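Local structure of plantazolicin methyltransferase BamL (Bacillus amyloliquefaciens subsp. plantarum, 5DLY) at residues F48-S53 / M232-L237. The protein probably methylates the amino group of desmethyl-plantazolicin as an N-methyltransferase and binds S-adenosyl-L-homocysteine beside an arginine-thiazole substrate analogue. Sequence-based numbering, arbitrary orientation.
Sequences FLSFYS and MRNRNL
S50 meets N234 where helix 23-56 passes the turn that leads into helix 235-241. Before S50, the ring of F48 lies edge-to-face with F128, and L49 packs on P60 and F81. S50 itself carries the contact. Its OG packs closely on N234 CB, 3.2 Å away, and is hydrogen-bonded to L231 O, near the end of helix 226-232. The chi1 of 177° sets OG trans to its own N, close to both partners. S50 CB is 4.4 Å from L237 CD2, a loose apolar contact. The N234 amide lies alongside S50, with ND2 3.7 Å from S50 CA. A water joins the two segments: it donates to S50 O at 2.8 Å and accepts from N234 ND2 at 3.0 Å. The two ends of the N234 amide thus do different work. ND2 serves the water, while OD1 turns back to its own helix. N234 OD1 accepts from N236 N at 2.9 Å, with the donor tilted 20° from the carbonyl plane. L237 N reaches N234 OD1 in a weak bond of 3.4 Å. The water on ND2 and the N236 bond on OD1 probably fix which way each end of the amide faces. Further along, F51 turns from N234 and stacks on W261, while Y52 OH bonds to Q153 O. Helix 23-56 therefore has one side on the central sheet and another on the short helices. The arrangement is an asparagine N-cap at the start of helix 235-241, docked on a long helix that flanks the Rossmann-like methyltransferase sheet, away from the ligand sites.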
loop_
_atom_site.group_PDB
_atom_site.type_symbol
_atom_site.label_atom_id
_atom_site.label_comp_id
_atom_site.label_asym_id
_atom_site.label_seq_id
_atom_site.Cartn_x
_atom_site.Cartn_y
_atom_site.Cartn_z
ATOM N N PHE A 48 -9.052 -5.034 0.062
ATOM C CA PHE A 48 -9.639 -4.034 -0.827
ATOM C C PHE A 48 -10.681 -4.613 -1.782
ATOM O O PHE A 48 -11.655 -3.942 -2.105
ATOM C CB PHE A 48 -8.617 -3.080 -1.492
ATOM C CG PHE A 48 -7.777 -3.686 -2.600
ATOM C CD1 PHE A 48 -8.344 -4.109 -3.805
ATOM C CD2 PHE A 48 -6.392 -3.718 -2.475
ATOM C CE1 PHE A 48 -7.540 -4.606 -4.832
ATOM C CE2 PHE A 48 -5.585 -4.206 -3.496
ATOM C CZ PHE A 48 -6.163 -4.658 -4.672
ATOM N N LEU A 49 -10.492 -5.865 -2.200
ATOM C CA LEU A 49 -11.496 -6.532 -3.038
ATOM C C LEU A 49 -12.796 -6.768 -2.289
ATOM O O LEU A 49 -13.885 -6.568 -2.845
ATOM C CB LEU A 49 -10.946 -7.828 -3.618
ATOM C CG LEU A 49 -9.809 -7.640 -4.619
ATOM C CD1 LEU A 49 -9.233 -8.992 -4.989
ATOM C CD2 LEU A 49 -10.264 -6.881 -5.858
ATOM N N SER A 50 -12.694 -7.177 -1.029
ATOM C CA SER A 50 -13.890 -7.386 -0.225
ATOM C C SER A 50 -14.603 -6.064 0.026
ATOM O O SER A 50 -15.828 -5.999 -0.055
ATOM C CB SER A 50 -13.552 -8.071 1.094
ATOM O OG SER A 50 -14.721 -8.193 1.892
ATOM N N PHE A 51 -13.831 -5.014 0.310
ATOM C CA PHE A 51 -14.388 -3.686 0.522
ATOM C C PHE A 51 -15.155 -3.224 -0.710
ATOM O O PHE A 51 -16.294 -2.761 -0.596
ATOM C CB PHE A 51 -13.294 -2.665 0.875
ATOM C CG PHE A 51 -13.815 -1.268 1.073
ATOM C CD1 PHE A 51 -13.910 -0.379 -0.008
ATOM C CD2 PHE A 51 -14.210 -0.826 2.336
ATOM C CE1 PHE A 51 -14.395 0.914 0.174
ATOM C CE2 PHE A 51 -14.695 0.471 2.520
ATOM C CZ PHE A 51 -14.788 1.335 1.437
ATOM N N TYR A 52 -14.533 -3.378 -1.880
ATOM C CA TYR A 52 -15.106 -2.865 -3.122
ATOM C C TYR A 52 -16.451 -3.530 -3.443
ATOM O O TYR A 52 -17.442 -2.840 -3.733
ATOM C CB TYR A 52 -14.107 -2.970 -4.298
ATOM C CG TYR A 52 -14.514 -2.088 -5.457
ATOM C CD1 TYR A 52 -15.440 -2.536 -6.404
ATOM C CD2 TYR A 52 -14.017 -0.790 -5.580
ATOM C CE1 TYR A 52 -15.852 -1.721 -7.445
ATOM C CE2 TYR A 52 -14.417 0.030 -6.629
ATOM C CZ TYR A 52 -15.340 -0.441 -7.548
ATOM O OH TYR A 52 -15.753 0.372 -8.582
ATOM N N SER A 53 -16.477 -4.857 -3.367
ATOM C CA SER A 53 -17.696 -5.640 -3.609
ATOM C C SER A 53 -18.803 -5.334 -2.603
ATOM O O SER A 53 -19.973 -5.236 -2.978
ATOM C CB SER A 53 -17.394 -7.140 -3.610
ATOM O OG SER A 53 -16.958 -7.577 -4.884
ATOM N N MET A 232 -15.464 -9.422 6.633
ATOM C CA MET A 232 -15.190 -10.789 7.081
ATOM C C MET A 232 -16.174 -11.845 6.568
ATOM O O MET A 232 -15.917 -13.043 6.693
ATOM C CB MET A 232 -15.072 -10.851 8.609
ATOM C CG MET A 232 -13.792 -10.241 9.168
ATOM S SD MET A 232 -12.265 -10.772 8.356
ATOM C CE MET A 232 -12.332 -12.540 8.640
ATOM N N ARG A 233 -17.289 -11.398 5.996
ATOM C CA ARG A 233 -18.228 -12.286 5.309
ATOM C C ARG A 233 -17.680 -12.819 3.980
ATOM O O ARG A 233 -18.179 -13.815 3.450
ATOM C CB ARG A 233 -19.558 -11.567 5.051
ATOM C CG ARG A 233 -20.511 -11.568 6.235
ATOM C CD ARG A 233 -21.727 -10.679 5.992
ATOM N NE ARG A 233 -22.576 -11.137 4.889
ATOM C CZ ARG A 233 -23.807 -11.637 5.020
ATOM N NH1 ARG A 233 -24.375 -11.758 6.218
ATOM N NH2 ARG A 233 -24.481 -12.015 3.942
ATOM N N ASN A 234 -16.659 -12.154 3.444
ATOM C CA ASN A 234 -16.128 -12.495 2.130
ATOM C C ASN A 234 -15.206 -13.709 2.192
ATOM O O ASN A 234 -14.177 -13.676 2.864
ATOM C CB ASN A 234 -15.417 -11.280 1.516
ATOM C CG ASN A 234 -15.033 -11.489 0.060
ATOM O OD1 ASN A 234 -14.222 -12.358 -0.261
ATOM N ND2 ASN A 234 -15.591 -10.667 -0.828
ATOM N N ARG A 235 -15.587 -14.773 1.484
ATOM C CA ARG A 235 -14.857 -16.041 1.515
ATOM C C ARG A 235 -13.428 -15.953 0.978
ATOM O O ARG A 235 -12.556 -16.697 1.420
ATOM C CB ARG A 235 -15.631 -17.133 0.773
ATOM C CG ARG A 235 -16.802 -17.705 1.558
ATOM C CD ARG A 235 -17.489 -18.820 0.781
ATOM N NE ARG A 235 -18.337 -18.293 -0.289
ATOM C CZ ARG A 235 -19.668 -18.345 -0.302
ATOM N NH1 ARG A 235 -20.333 -18.923 0.694
ATOM N NH2 ARG A 235 -20.338 -17.830 -1.323
ATOM N N ASN A 236 -13.191 -15.043 0.033
ATOM C CA ASN A 236 -11.853 -14.865 -0.522
ATOM C C ASN A 236 -10.890 -14.292 0.514
ATOM O O ASN A 236 -9.727 -14.690 0.572
ATOM C CB ASN A 236 -11.880 -13.986 -1.779
ATOM C CG ASN A 236 -12.709 -14.586 -2.900
ATOM O OD1 ASN A 236 -13.643 -13.955 -3.399
ATOM N ND2 ASN A 236 -12.364 -15.798 -3.311
ATOM N N LEU A 237 -11.385 -13.360 1.328
ATOM C CA LEU A 237 -10.598 -12.786 2.418
ATOM C C LEU A 237 -10.349 -13.830 3.505
ATOM O O LEU A 237 -9.245 -13.929 4.037
ATOM C CB LEU A 237 -11.286 -11.542 2.992
ATOM C CG LEU A 237 -10.643 -10.867 4.211
ATOM C CD1 LEU A 237 -9.184 -10.500 3.946
ATOM C CD2 LEU A 237 -11.426 -9.635 4.639
HETATM O O HOH W 1 -17.358 -8.316 -0.043
#